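Local coordinates for protein eukaryotic peptide chain release factor GTP-binding subunit (Schizosaccharomyces pombe, PDB 1R5B) that is the GTP-binding subunit of a translation release factor, kin to elongation factors, that joins a P-loop GTPase-type domain to beta domains, at residues Q144-V149 with L266-N271; Y282-T287 with R336-G341; G296-N301 with T316-E321. One frame throughout, in Å; residues are numbered along the deposited sequence.

Contact 1: Q144-V149 with L266-N271; sequences QADIGV and LERKVN
The D146 carboxylate meets the R268 guanidinium at its edge, OD1 lying in the guanidinium plane, and the two flat groups are turned 48° against each other. R268 grips the acid side-on. Its NH2 takes the syn lone pair of OD2, with 2.9 Å between R268 NH2 and D146 OD2, and completes a salt bridge. NE comes from above the carboxylate plane and is shared: its bond to OD1 is nearly straight (3.1 Å from R268 NE to D146 OD1), whereas the one to OD2 is more bent. The anti lone pair of OD1 receives the backbone N of the same arginine, 3.2 Å from R268 N to D146 OD1. With N45 N of strand 42-50 also donating to OD2, this buried carboxylate collects five bonds, which probably favours its ionised form. The Q144 amide is turned 37° from the guanidinium; the two chains slide past each other in opposite directions, Q144 CG 4.0 Å from R268 CG, and Q144 NE2 bonds to A145 O and to Q179 O.

This is the seam where the P-loop domain meets the chain leaving it. D146 stands just ahead of strand 147-153, in the middle of the mixed sheet, and L266 is the N-cap residue of the short helix 267-270. The first two backbone N-H groups of that helix are both bound by D146, since E267 N points at D146 O over 3.1 Å in an almost linear bond (170°), on a carbonyl lone pair. E267 rests CB against A145 O, then bends at chi2, and its OE2 accepts from N182 N. Next to the polar cluster, I147 and L266 lie side by side and point the same way, I147 CG1 3.7 Å from L266 CD2.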
ATOM      1  N   GLN A 144       1.617  -1.868 -14.992  1.00 40.95           N
ATOM      2  CA  GLN A 144       1.859  -3.063 -14.183  1.00 38.68           C
ATOM      3  C   GLN A 144       0.854  -3.029 -13.048  1.00 36.53           C
ATOM      4  O   GLN A 144       0.763  -2.060 -12.301  1.00 36.34           O
ATOM      5  CB  GLN A 144       3.297  -3.094 -13.655  1.00 38.82           C
ATOM      6  CG  GLN A 144       3.666  -4.270 -12.740  1.00 39.59           C
ATOM      7  CD  GLN A 144       3.355  -5.653 -13.332  1.00 40.99           C
ATOM      8  OE1 GLN A 144       3.919  -6.024 -14.378  1.00 42.50           O
ATOM      9  NE2 GLN A 144       2.480  -6.429 -12.653  1.00 38.16           N
ATOM     10  N   ALA A 145       0.071  -4.082 -12.942  1.00 34.40           N
ATOM     11  CA  ALA A 145      -0.953  -4.175 -11.910  1.00 33.17           C
ATOM     12  C   ALA A 145      -0.341  -4.420 -10.532  1.00 31.92           C
ATOM     13  O   ALA A 145       0.659  -5.094 -10.414  1.00 30.94           O
ATOM     14  CB  ALA A 145      -1.918  -5.291 -12.249  1.00 32.69           C
ATOM     15  N   ASP A 146      -0.945  -3.843  -9.504  1.00 31.21           N
ATOM     16  CA  ASP A 146      -0.629  -4.183  -8.124  1.00 30.85           C
ATOM     17  C   ASP A 146      -1.467  -5.355  -7.648  1.00 30.66           C
ATOM     18  O   ASP A 146      -1.007  -6.157  -6.845  1.00 31.55           O
ATOM     19  CB  ASP A 146      -0.891  -3.004  -7.194  1.00 30.60           C
ATOM     20  CG  ASP A 146       0.044  -1.847  -7.442  1.00 29.97           C
ATOM     21  OD1 ASP A 146       1.270  -2.039  -7.395  1.00 29.92           O
ATOM     22  OD2 ASP A 146      -0.360  -0.707  -7.703  1.00 26.91           O
ATOM     23  N   ILE A 147      -2.697  -5.435  -8.135  1.00 30.43           N
ATOM     24  CA  ILE A 147      -3.670  -6.413  -7.677  1.00 30.81           C
ATOM     25  C   ILE A 147      -4.369  -7.016  -8.890  1.00 31.13           C
ATOM     26  O   ILE A 147      -4.775  -6.297  -9.787  1.00 31.82           O
ATOM     27  CB  ILE A 147      -4.723  -5.740  -6.783  1.00 30.85           C
ATOM     28  CG1 ILE A 147      -4.096  -5.132  -5.521  1.00 31.60           C
ATOM     29  CG2 ILE A 147      -5.807  -6.734  -6.393  1.00 32.00           C
ATOM     30  CD1 ILE A 147      -4.989  -4.067  -4.858  1.00 30.85           C
ATOM     31  N   GLY A 148      -4.490  -8.331  -8.923  1.00 31.45           N
ATOM     32  CA  GLY A 148      -5.223  -9.037  -9.954  1.00 31.63           C
ATOM     33  C   GLY A 148      -6.407  -9.703  -9.296  1.00 31.92           C
ATOM     34  O   GLY A 148      -6.247 -10.358  -8.273  1.00 31.88           O
ATOM     35  N   VAL A 149      -7.596  -9.480  -9.844  1.00 31.96           N
ATOM     36  CA  VAL A 149      -8.814 -10.077  -9.318  1.00 32.59           C
ATOM     37  C   VAL A 149      -9.396 -10.989 -10.393  1.00 32.58           C
ATOM     38  O   VAL A 149      -9.793 -10.514 -11.460  1.00 32.89           O
ATOM     39  CB  VAL A 149      -9.858  -9.021  -8.934  1.00 32.54           C
ATOM     40  CG1 VAL A 149     -11.105  -9.703  -8.352  1.00 33.24           C
ATOM     41  CG2 VAL A 149      -9.289  -8.023  -7.915  1.00 32.89           C
ATOM     42  N   LEU A 266       1.064  -5.682  -2.808  1.00 26.93           N
ATOM     43  CA  LEU A 266       0.903  -4.935  -4.052  1.00 27.14           C
ATOM     44  C   LEU A 266       2.160  -5.146  -4.923  1.00 26.45           C
ATOM     45  O   LEU A 266       3.269  -4.782  -4.525  1.00 26.32           O
ATOM     46  CB  LEU A 266       0.708  -3.441  -3.755  1.00 27.72           C
ATOM     47  CG  LEU A 266      -0.384  -3.019  -2.760  1.00 28.57           C
ATOM     48  CD1 LEU A 266      -0.509  -1.525  -2.703  1.00 29.38           C
ATOM     49  CD2 LEU A 266      -1.691  -3.577  -3.102  1.00 30.68           C
ATOM     50  N   GLU A 267       1.987  -5.717  -6.106  1.00 26.15           N
ATOM     51  CA  GLU A 267       3.130  -6.171  -6.913  1.00 26.66           C
ATOM     52  C   GLU A 267       4.208  -5.135  -7.195  1.00 25.96           C
ATOM     53  O   GLU A 267       5.364  -5.464  -7.090  1.00 25.18           O
ATOM     54  CB  GLU A 267       2.687  -6.749  -8.246  1.00 26.94           C
ATOM     55  CG  GLU A 267       1.799  -7.974  -8.160  1.00 30.10           C
ATOM     56  CD  GLU A 267       2.447  -9.169  -7.466  1.00 32.61           C
ATOM     57  OE1 GLU A 267       3.691  -9.252  -7.368  1.00 34.01           O
ATOM     58  OE2 GLU A 267       1.667 -10.033  -7.024  1.00 37.69           O
ATOM     59  N   ARG A 268       3.853  -3.906  -7.568  1.00 25.60           N
ATOM     60  CA  ARG A 268       4.881  -2.905  -7.840  1.00 26.01           C
ATOM     61  C   ARG A 268       5.737  -2.646  -6.605  1.00 26.41           C
ATOM     62  O   ARG A 268       6.954  -2.521  -6.708  1.00 25.75           O
ATOM     63  CB  ARG A 268       4.287  -1.585  -8.339  1.00 26.11           C
ATOM     64  CG  ARG A 268       3.670  -1.679  -9.734  1.00 26.97           C
ATOM     65  CD  ARG A 268       3.078  -0.384 -10.266  1.00 27.13           C
ATOM     66  NE  ARG A 268       2.072   0.173  -9.362  1.00 27.14           N
ATOM     67  CZ  ARG A 268       1.664   1.433  -9.376  1.00 25.67           C
ATOM     68  NH1 ARG A 268       2.152   2.292 -10.251  1.00 26.56           N
ATOM     69  NH2 ARG A 268       0.756   1.842  -8.500  1.00 25.81           N
ATOM     70  N   LYS A 269       5.081  -2.562  -5.448  1.00 27.26           N
ATOM     71  CA  LYS A 269       5.742  -2.300  -4.163  1.00 27.94           C
ATOM     72  C   LYS A 269       6.580  -3.514  -3.730  1.00 28.07           C
ATOM     73  O   LYS A 269       7.681  -3.347  -3.239  1.00 27.96           O
ATOM     74  CB  LYS A 269       4.701  -1.977  -3.084  1.00 28.18           C
ATOM     75  CG  LYS A 269       5.155  -1.076  -1.981  1.00 29.83           C
ATOM     76  CD  LYS A 269       4.089  -0.948  -0.874  1.00 31.42           C
ATOM     77  CE  LYS A 269       3.007   0.075  -1.188  1.00 30.95           C
ATOM     78  NZ  LYS A 269       1.810  -0.086  -0.267  1.00 30.53           N
ATOM     79  N   VAL A 270       6.057  -4.718  -3.935  1.00 27.79           N
ATOM     80  CA  VAL A 270       6.797  -5.946  -3.617  1.00 28.17           C
ATOM     81  C   VAL A 270       8.073  -6.067  -4.460  1.00 28.52           C
ATOM     82  O   VAL A 270       9.100  -6.564  -3.985  1.00 27.97           O
ATOM     83  CB  VAL A 270       5.928  -7.214  -3.860  1.00 28.05           C
ATOM     84  CG1 VAL A 270       6.768  -8.515  -3.754  1.00 28.34           C
ATOM     85  CG2 VAL A 270       4.756  -7.264  -2.885  1.00 28.00           C
ATOM     86  N   ASN A 271       7.997  -5.602  -5.703  1.00 29.16           N
ATOM     87  CA  ASN A 271       9.062  -5.778  -6.687  1.00 29.78           C
ATOM     88  C   ASN A 271      10.002  -4.584  -6.719  1.00 30.44           C
ATOM     89  O   ASN A 271      10.980  -4.577  -7.462  1.00 30.84           O
ATOM     90  CB  ASN A 271       8.457  -6.023  -8.069  1.00 29.72           C
ATOM     91  CG  ASN A 271       7.827  -7.413  -8.181  1.00 30.59           C
ATOM     92  OD1 ASN A 271       6.682  -7.555  -8.556  1.00 31.42           O
ATOM     93  ND2 ASN A 271       8.594  -8.439  -7.851  1.00 32.39           N
TER

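Contact 2: Y282-T287 with R336-G341; sequences YKDLGT and RLRVRG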
ATOM      1  N   TYR A 282      18.340  -4.000  19.319  1.00 36.58           N
ATOM      2  CA  TYR A 282      18.715  -4.676  20.556  1.00 36.90           C
ATOM      3  C   TYR A 282      19.627  -5.870  20.261  1.00 37.04           C
ATOM      4  O   TYR A 282      20.099  -6.028  19.137  1.00 37.06           O
ATOM      5  CB  TYR A 282      17.468  -5.064  21.382  1.00 36.95           C
ATOM      6  CG  TYR A 282      16.356  -5.794  20.642  1.00 37.81           C
ATOM      7  CD1 TYR A 282      16.198  -7.177  20.761  1.00 38.39           C
ATOM      8  CD2 TYR A 282      15.433  -5.097  19.858  1.00 38.75           C
ATOM      9  CE1 TYR A 282      15.158  -7.852  20.090  1.00 38.58           C
ATOM     10  CE2 TYR A 282      14.392  -5.762  19.188  1.00 38.80           C
ATOM     11  CZ  TYR A 282      14.263  -7.134  19.312  1.00 38.72           C
ATOM     12  OH  TYR A 282      13.242  -7.781  18.655  1.00 39.51           O
ATOM     13  N   LYS A 283      19.909  -6.668  21.286  1.00 37.33           N
ATOM     14  CA  LYS A 283      20.759  -7.849  21.174  1.00 37.58           C
ATOM     15  C   LYS A 283      19.982  -9.062  21.672  1.00 37.61           C
ATOM     16  O   LYS A 283      19.567  -9.091  22.830  1.00 37.82           O
ATOM     17  CB  LYS A 283      22.020  -7.682  22.043  1.00 37.61           C
ATOM     18  CG  LYS A 283      23.155  -6.880  21.393  1.00 37.89           C
ATOM     19  CD  LYS A 283      24.417  -7.723  21.130  1.00 38.48           C
ATOM     20  CE  LYS A 283      24.789  -7.747  19.649  1.00 39.23           C
ATOM     21  NZ  LYS A 283      25.354  -6.455  19.165  1.00 39.46           N
ATOM     22  N   ASP A 284      19.778 -10.048  20.804  1.00 37.64           N
ATOM     23  CA  ASP A 284      19.233 -11.332  21.224  1.00 37.73           C
ATOM     24  C   ASP A 284      20.371 -12.343  21.276  1.00 37.77           C
ATOM     25  O   ASP A 284      20.689 -12.884  22.339  1.00 38.08           O
ATOM     26  CB  ASP A 284      18.124 -11.795  20.275  1.00 37.84           C
ATOM     27  CG  ASP A 284      17.189 -12.804  20.918  1.00 37.85           C
ATOM     28  OD1 ASP A 284      17.675 -13.746  21.574  1.00 37.50           O
ATOM     29  OD2 ASP A 284      15.949 -12.733  20.822  1.00 38.64           O
ATOM     30  N   LEU A 285      20.982 -12.589  20.124  1.00 37.67           N
ATOM     31  CA  LEU A 285      22.140 -13.473  20.028  1.00 37.51           C
ATOM     32  C   LEU A 285      22.817 -13.072  18.738  1.00 37.14           C
ATOM     33  O   LEU A 285      22.786 -13.793  17.739  1.00 36.87           O
ATOM     34  CB  LEU A 285      21.717 -14.951  20.029  1.00 37.65           C
ATOM     35  CG  LEU A 285      22.822 -16.004  20.197  1.00 37.78           C
ATOM     36  CD1 LEU A 285      23.223 -16.179  21.671  1.00 38.04           C
ATOM     37  CD2 LEU A 285      22.383 -17.345  19.605  1.00 37.89           C
ATOM     38  N   GLY A 286      23.421 -11.891  18.791  1.00 36.86           N
ATOM     39  CA  GLY A 286      23.731 -11.112  17.607  1.00 36.86           C
ATOM     40  C   GLY A 286      22.828  -9.888  17.590  1.00 36.63           C
ATOM     41  O   GLY A 286      21.903  -9.784  18.402  1.00 36.65           O
ATOM     42  N   THR A 287      23.095  -8.958  16.678  1.00 36.33           N
ATOM     43  CA  THR A 287      22.354  -7.699  16.624  1.00 36.15           C
ATOM     44  C   THR A 287      20.999  -7.893  15.940  1.00 35.98           C
ATOM     45  O   THR A 287      20.881  -8.672  15.001  1.00 35.71           O
ATOM     46  CB  THR A 287      23.194  -6.621  15.903  1.00 36.18           C
ATOM     47  OG1 THR A 287      24.331  -6.283  16.706  1.00 36.36           O
ATOM     48  CG2 THR A 287      22.439  -5.300  15.779  1.00 36.23           C
ATOM     49  N   ARG A 336      11.644  -8.584  12.547  1.00 34.84           N
ATOM     50  CA  ARG A 336      12.809  -8.474  13.417  1.00 34.92           C
ATOM     51  C   ARG A 336      13.925  -9.284  12.765  1.00 34.78           C
ATOM     52  O   ARG A 336      13.788 -10.496  12.566  1.00 34.46           O
ATOM     53  CB  ARG A 336      12.494  -9.010  14.808  1.00 34.87           C
ATOM     54  CG  ARG A 336      11.483  -8.162  15.557  1.00 35.77           C
ATOM     55  CD  ARG A 336      10.332  -8.953  16.164  1.00 37.02           C
ATOM     56  NE  ARG A 336       9.277  -8.078  16.685  1.00 37.52           N
ATOM     57  CZ  ARG A 336       8.682  -8.211  17.876  1.00 38.46           C
ATOM     58  NH1 ARG A 336       9.013  -9.195  18.706  1.00 38.58           N
ATOM     59  NH2 ARG A 336       7.734  -7.353  18.242  1.00 38.48           N
ATOM     60  N   LEU A 337      15.009  -8.598  12.420  1.00 34.57           N
ATOM     61  CA  LEU A 337      16.058  -9.161  11.599  1.00 34.58           C
ATOM     62  C   LEU A 337      17.350  -9.289  12.382  1.00 35.00           C
ATOM     63  O   LEU A 337      17.906  -8.284  12.820  1.00 35.09           O
ATOM     64  CB  LEU A 337      16.307  -8.240  10.416  1.00 34.66           C
ATOM     65  CG  LEU A 337      15.098  -7.798   9.582  1.00 34.65           C
ATOM     66  CD1 LEU A 337      15.587  -6.977   8.419  1.00 34.15           C
ATOM     67  CD2 LEU A 337      14.286  -8.992   9.084  1.00 35.43           C
ATOM     68  N   ARG A 338      17.838 -10.508  12.578  1.00 35.04           N
ATOM     69  CA  ARG A 338      19.211 -10.658  13.035  1.00 35.47           C
ATOM     70  C   ARG A 338      20.138 -10.333  11.872  1.00 35.57           C
ATOM     71  O   ARG A 338      19.892 -10.751  10.744  1.00 35.58           O
ATOM     72  CB  ARG A 338      19.506 -12.060  13.568  1.00 35.51           C
ATOM     73  CG  ARG A 338      20.928 -12.181  14.118  1.00 36.01           C
ATOM     74  CD  ARG A 338      21.225 -13.456  14.884  1.00 35.97           C
ATOM     75  NE  ARG A 338      20.424 -13.560  16.101  1.00 36.46           N
ATOM     76  CZ  ARG A 338      19.272 -14.214  16.209  1.00 36.39           C
ATOM     77  NH1 ARG A 338      18.737 -14.838  15.172  1.00 36.52           N
ATOM     78  NH2 ARG A 338      18.646 -14.241  17.377  1.00 37.54           N
ATOM     79  N   VAL A 339      21.197  -9.586  12.157  1.00 35.82           N
ATOM     80  CA  VAL A 339      22.157  -9.177  11.136  1.00 36.03           C
ATOM     81  C   VAL A 339      23.588  -9.469  11.562  1.00 36.08           C
ATOM     82  O   VAL A 339      23.881  -9.582  12.740  1.00 36.15           O
ATOM     83  CB  VAL A 339      22.018  -7.675  10.768  1.00 36.00           C
ATOM     84  CG1 VAL A 339      20.630  -7.397  10.230  1.00 35.96           C
ATOM     85  CG2 VAL A 339      22.319  -6.769  11.957  1.00 35.84           C
ATOM     86  N   ARG A 340      24.467  -9.569  10.576  1.00 36.52           N
ATOM     87  CA  ARG A 340      25.852  -9.971  10.769  1.00 36.82           C
ATOM     88  C   ARG A 340      26.769  -8.990  10.048  1.00 36.96           C
ATOM     89  O   ARG A 340      26.462  -8.558   8.928  1.00 36.79           O
ATOM     90  CB  ARG A 340      26.056 -11.382  10.210  1.00 37.09           C
ATOM     91  CG  ARG A 340      27.472 -11.912  10.302  1.00 37.45           C
ATOM     92  CD  ARG A 340      27.688 -13.180   9.506  1.00 38.97           C
ATOM     93  NE  ARG A 340      27.557 -14.379  10.334  1.00 40.07           N
ATOM     94  CZ  ARG A 340      28.537 -15.241  10.613  1.00 41.26           C
ATOM     95  NH1 ARG A 340      29.774 -15.072  10.145  1.00 42.06           N
ATOM     96  NH2 ARG A 340      28.276 -16.293  11.380  1.00 41.91           N
ATOM     97  N   GLY A 341      27.898  -8.664  10.695  1.00 37.15           N
ATOM     98  CA  GLY A 341      28.888  -7.724  10.164  1.00 37.44           C
ATOM     99  C   GLY A 341      29.139  -6.536  11.086  1.00 37.65           C
ATOM    100  O   GLY A 341      28.773  -6.550  12.287  1.00 37.73           O
TER
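R338 makes the largest single contribution to the contact between the turn Y282-T287 and strand 334-340. Its CG stands anti to the backbone N and the chain runs out extended, passing CG alongside the T287 carbonyl, until chi3 (-64°) bends it toward the turn. The bend sets CD and NE beside the L285 carbonyl, where R338 NE lies 2.9 Å from L285 O; the N-H points well off the oxygen, so the bond is weak. L285 N lies at the edge of the guanidinium, in its plane. D284 crosses R338 at about a right angle, and its carboxylate remains beyond salt-bridge range, with D284 OD1 4.3 Å from R338 NH2. The firmer polar partner of the arginine is Y319 OH, reached by NH1.

G286, at positive phi (110°), presents only its backbone on the side where R338 CD passes. T287 then joins the strand: V339 N donates to T287 O over 3.0 Å, in the carbonyl plane, and the R338 CA-H leans on the same oxygen. T287 keeps CG2 anti to its backbone N, and V339 puts CG2 in the crowded position between N and carbonyl carbon, so that T287 CB and V339 CG2 meet at 4.0 Å. On T287, OG1 lies beside the backbone N, where it binds K283 NZ at 2.7 Å and also D343 OD2.

Y282 holds its ring in the crowded chi1 position (49°) and touches R336 with its tip alone, Y282 OH 3.6 Å from R336 CG. The ring and the guanidinium are perpendicular, and R336 NH1 goes on to a salt bridge with D323. A hairpin turn from strand 275-283 into 287-292, laid against the neighbouring strand 334-340, belongs to the antiparallel beta-barrel domain that follows the P-loop domain in translational GTPases.

Contact 3: G296-N301 with T316-E321; sequences GSIKKN and TAIYDE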
ATOM      1  N   GLY A 296       9.464  -3.570  -1.185  1.00 31.91           N
ATOM      2  CA  GLY A 296      10.295  -4.668  -1.642  1.00 32.07           C
ATOM      3  C   GLY A 296      10.145  -5.893  -0.781  1.00 32.49           C
ATOM      4  O   GLY A 296       9.149  -6.059  -0.084  1.00 33.18           O
ATOM      5  N   SER A 297      11.132  -6.770  -0.840  1.00 32.71           N
ATOM      6  CA  SER A 297      11.090  -8.017  -0.072  1.00 32.76           C
ATOM      7  C   SER A 297      12.479  -8.405   0.426  1.00 33.04           C
ATOM      8  O   SER A 297      13.481  -7.867  -0.022  1.00 33.20           O
ATOM      9  CB  SER A 297      10.518  -9.128  -0.937  1.00 32.30           C
ATOM     10  OG  SER A 297      11.466  -9.513  -1.904  1.00 31.52           O
ATOM     11  N   ILE A 298      12.531  -9.366   1.335  1.00 33.82           N
ATOM     12  CA  ILE A 298      13.797  -9.810   1.917  1.00 34.19           C
ATOM     13  C   ILE A 298      13.743 -11.325   2.183  1.00 34.34           C
ATOM     14  O   ILE A 298      12.744 -11.842   2.679  1.00 34.14           O
ATOM     15  CB  ILE A 298      14.103  -8.969   3.201  1.00 34.04           C
ATOM     16  CG1 ILE A 298      15.513  -9.203   3.713  1.00 35.28           C
ATOM     17  CG2 ILE A 298      13.126  -9.291   4.325  1.00 34.64           C
ATOM     18  CD1 ILE A 298      16.545  -8.473   2.973  1.00 37.54           C
ATOM     19  N   LYS A 299      14.812 -12.019   1.799  1.00 34.93           N
ATOM     20  CA  LYS A 299      14.984 -13.445   2.053  1.00 35.64           C
ATOM     21  C   LYS A 299      15.983 -13.622   3.200  1.00 35.68           C
ATOM     22  O   LYS A 299      16.772 -12.729   3.488  1.00 35.69           O
ATOM     23  CB  LYS A 299      15.544 -14.148   0.800  1.00 36.05           C
ATOM     24  CG  LYS A 299      14.519 -14.474  -0.304  1.00 37.74           C
ATOM     25  CD  LYS A 299      14.967 -14.020  -1.732  1.00 38.94           C
ATOM     26  CE  LYS A 299      15.422 -15.160  -2.645  1.00 40.23           C
ATOM     27  NZ  LYS A 299      14.804 -15.084  -4.015  1.00 40.17           N
ATOM     28  N   LYS A 300      15.960 -14.781   3.839  1.00 35.82           N
ATOM     29  CA  LYS A 300      17.001 -15.143   4.788  1.00 36.13           C
ATOM     30  C   LYS A 300      18.316 -15.296   4.031  1.00 36.44           C
ATOM     31  O   LYS A 300      18.343 -15.822   2.911  1.00 36.51           O
ATOM     32  CB  LYS A 300      16.648 -16.455   5.501  1.00 36.22           C
ATOM     33  CG  LYS A 300      17.531 -16.795   6.696  1.00 36.23           C
ATOM     34  CD  LYS A 300      17.293 -18.231   7.160  1.00 37.35           C
ATOM     35  CE  LYS A 300      18.408 -18.758   8.070  1.00 37.24           C
ATOM     36  NZ  LYS A 300      18.161 -18.414   9.491  1.00 37.87           N
ATOM     37  N   ASN A 301      19.399 -14.852   4.660  1.00 36.74           N
ATOM     38  CA  ASN A 301      20.735 -14.826   4.054  1.00 37.29           C
ATOM     39  C   ASN A 301      20.853 -13.898   2.847  1.00 37.82           C
ATOM     40  O   ASN A 301      21.447 -14.252   1.830  1.00 38.39           O
ATOM     41  CB  ASN A 301      21.199 -16.231   3.709  1.00 37.05           C
ATOM     42  CG  ASN A 301      21.188 -17.144   4.917  1.00 37.86           C
ATOM     43  OD1 ASN A 301      22.058 -17.049   5.790  1.00 37.90           O
ATOM     44  ND2 ASN A 301      20.198 -18.028   4.982  1.00 38.33           N
ATOM     45  N   THR A 316      20.750 -12.718   8.636  1.00 33.67           N
ATOM     46  CA  THR A 316      20.863 -14.164   8.887  1.00 33.53           C
ATOM     47  C   THR A 316      19.577 -14.815   9.400  1.00 33.72           C
ATOM     48  O   THR A 316      19.475 -16.047   9.438  1.00 33.73           O
ATOM     49  CB  THR A 316      22.013 -14.467   9.886  1.00 33.39           C
ATOM     50  OG1 THR A 316      21.761 -13.828  11.144  1.00 32.68           O
ATOM     51  CG2 THR A 316      23.330 -13.865   9.409  1.00 33.28           C
ATOM     52  N   ALA A 317      18.611 -14.001   9.812  1.00 33.94           N
ATOM     53  CA  ALA A 317      17.325 -14.529  10.257  1.00 34.30           C
ATOM     54  C   ALA A 317      16.236 -13.467  10.279  1.00 34.50           C
ATOM     55  O   ALA A 317      16.516 -12.302  10.510  1.00 34.62           O
ATOM     56  CB  ALA A 317      17.464 -15.174  11.634  1.00 33.96           C
ATOM     57  N   ILE A 318      15.001 -13.904  10.051  1.00 35.01           N
ATOM     58  CA  ILE A 318      13.820 -13.052  10.068  1.00 35.58           C
ATOM     59  C   ILE A 318      12.791 -13.613  11.050  1.00 36.02           C
ATOM     60  O   ILE A 318      12.586 -14.820  11.108  1.00 35.87           O
ATOM     61  CB  ILE A 318      13.192 -12.992   8.651  1.00 35.81           C
ATOM     62  CG1 ILE A 318      14.249 -12.616   7.604  1.00 36.02           C
ATOM     63  CG2 ILE A 318      12.024 -12.007   8.614  1.00 35.56           C
ATOM     64  CD1 ILE A 318      13.759 -12.737   6.181  1.00 36.44           C
ATOM     65  N   TYR A 319      12.135 -12.728  11.794  1.00 36.76           N
ATOM     66  CA  TYR A 319      11.095 -13.114  12.754  1.00 37.58           C
ATOM     67  C   TYR A 319       9.907 -12.159  12.654  1.00 38.47           C
ATOM     68  O   TYR A 319      10.082 -10.962  12.435  1.00 38.38           O
ATOM     69  CB  TYR A 319      11.632 -13.082  14.191  1.00 37.33           C
ATOM     70  CG  TYR A 319      12.821 -13.981  14.467  1.00 36.84           C
ATOM     71  CD1 TYR A 319      14.126 -13.508  14.342  1.00 36.41           C
ATOM     72  CD2 TYR A 319      12.640 -15.298  14.891  1.00 36.50           C
ATOM     73  CE1 TYR A 319      15.224 -14.331  14.619  1.00 36.04           C
ATOM     74  CE2 TYR A 319      13.731 -16.128  15.167  1.00 35.59           C
ATOM     75  CZ  TYR A 319      15.016 -15.640  15.029  1.00 35.12           C
ATOM     76  OH  TYR A 319      16.083 -16.462  15.290  1.00 33.43           O
ATOM     77  N   ASP A 320       8.696 -12.682  12.826  1.00 39.73           N
ATOM     78  CA  ASP A 320       7.496 -11.835  12.788  1.00 40.83           C
ATOM     79  C   ASP A 320       7.181 -11.329  14.188  1.00 41.72           C
ATOM     80  O   ASP A 320       7.890 -11.667  15.142  1.00 42.09           O
ATOM     81  CB  ASP A 320       6.297 -12.592  12.210  1.00 40.88           C
ATOM     82  CG  ASP A 320       5.986 -13.856  12.964  1.00 41.36           C
ATOM     83  OD1 ASP A 320       6.203 -13.904  14.192  1.00 41.38           O
ATOM     84  OD2 ASP A 320       5.526 -14.865  12.400  1.00 43.38           O
ATOM     85  N   GLU A 321       6.106 -10.548  14.318  1.00 42.45           N
ATOM     86  CA  GLU A 321       5.683 -10.012  15.628  1.00 42.74           C
ATOM     87  C   GLU A 321       5.356 -11.091  16.684  1.00 42.76           C
ATOM     88  O   GLU A 321       5.210 -10.772  17.872  1.00 42.68           O
ATOM     89  CB  GLU A 321       4.496  -9.033  15.467  1.00 42.91           C
ATOM     90  CG  GLU A 321       4.854  -7.559  15.694  1.00 43.36           C
ATOM     91  CD  GLU A 321       4.076  -6.577  14.814  1.00 43.58           C
ATOM     92  OE1 GLU A 321       3.259  -7.000  13.961  1.00 43.56           O
ATOM     93  OE2 GLU A 321       4.289  -5.357  14.984  1.00 43.66           O
TER
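G296 opens the segment at positive phi and is tied by a backbone bond to C331. Two residues on, I298 points toward 316-321 with CG1 anti to the backbone N (chi1 -170°), which leaves CG2 in the crowded position, facing I318. The branches meet obliquely, I298 CG2 4.0 Å from I318 CD1, and F274 and I293 pack against I298 as well. I318 brings its methyl there on an extended chain (chi2 172°), so that CD1 rests on the backbone of 298-300 more than on a side chain: I318 CD1 is 3.8 Å from I298 O and equally far from K300 N. I326 and S329 of strand 325-330 touch I318 too.

Strand 297-299 and strand 311-319 both pair with strand 325-330, in the curled antiparallel sheet of the beta-barrel domain that follows the P-loop domain in this family. The two strands thus flank 325-330, and I298 and I318, each directed toward the opposing segment, make the apolar part of the contact. At K299 the chain is leaving the strand, its side chain directed away from I318 and its carbonyl O bonded to S302 OG.

K300 makes the polar link. CG is anti to the backbone N and the chain stays extended as far as CE, running along the T316 carbonyl with K300 CG 3.4 Å from T316 O. A turn at chi4 (87°) then swings the ammonium onto the oxygen, and K300 NZ donates to T316 O over 2.7 Å, in the carbonyl plane. A317 CB lies beside the ammonium group, which also has a long, weak ion pair with E325. N301, in the left-handed helical region, turns the chain into strand 302-307 and brings its amide oxygen near T316, with N301 OD1 4.4 Å from T316 CA.

Overall arrangement
Contact 1 lies at the seam between the P-loop domain and the beta barrel, and contacts 2 and 3 lie within the barrel. Helix 267-270 of contact 1 precedes strand 275-283 of contact 2 in the chain, yet their centres are 31 Å apart. Contact 1 instead touches contact 3, through a probable hydrogen bond of 2.7 Å between K269 O and G296 N. Contacts 2 and 3, with centres 12 Å apart, share neighbouring strands 334-340 and 311-319: R336 N lies 2.8 Å from Y319 O, and R338 O 3.0 Å from T316 N. In sequence, contact 3 is nested inside the loop that contact 2 closes.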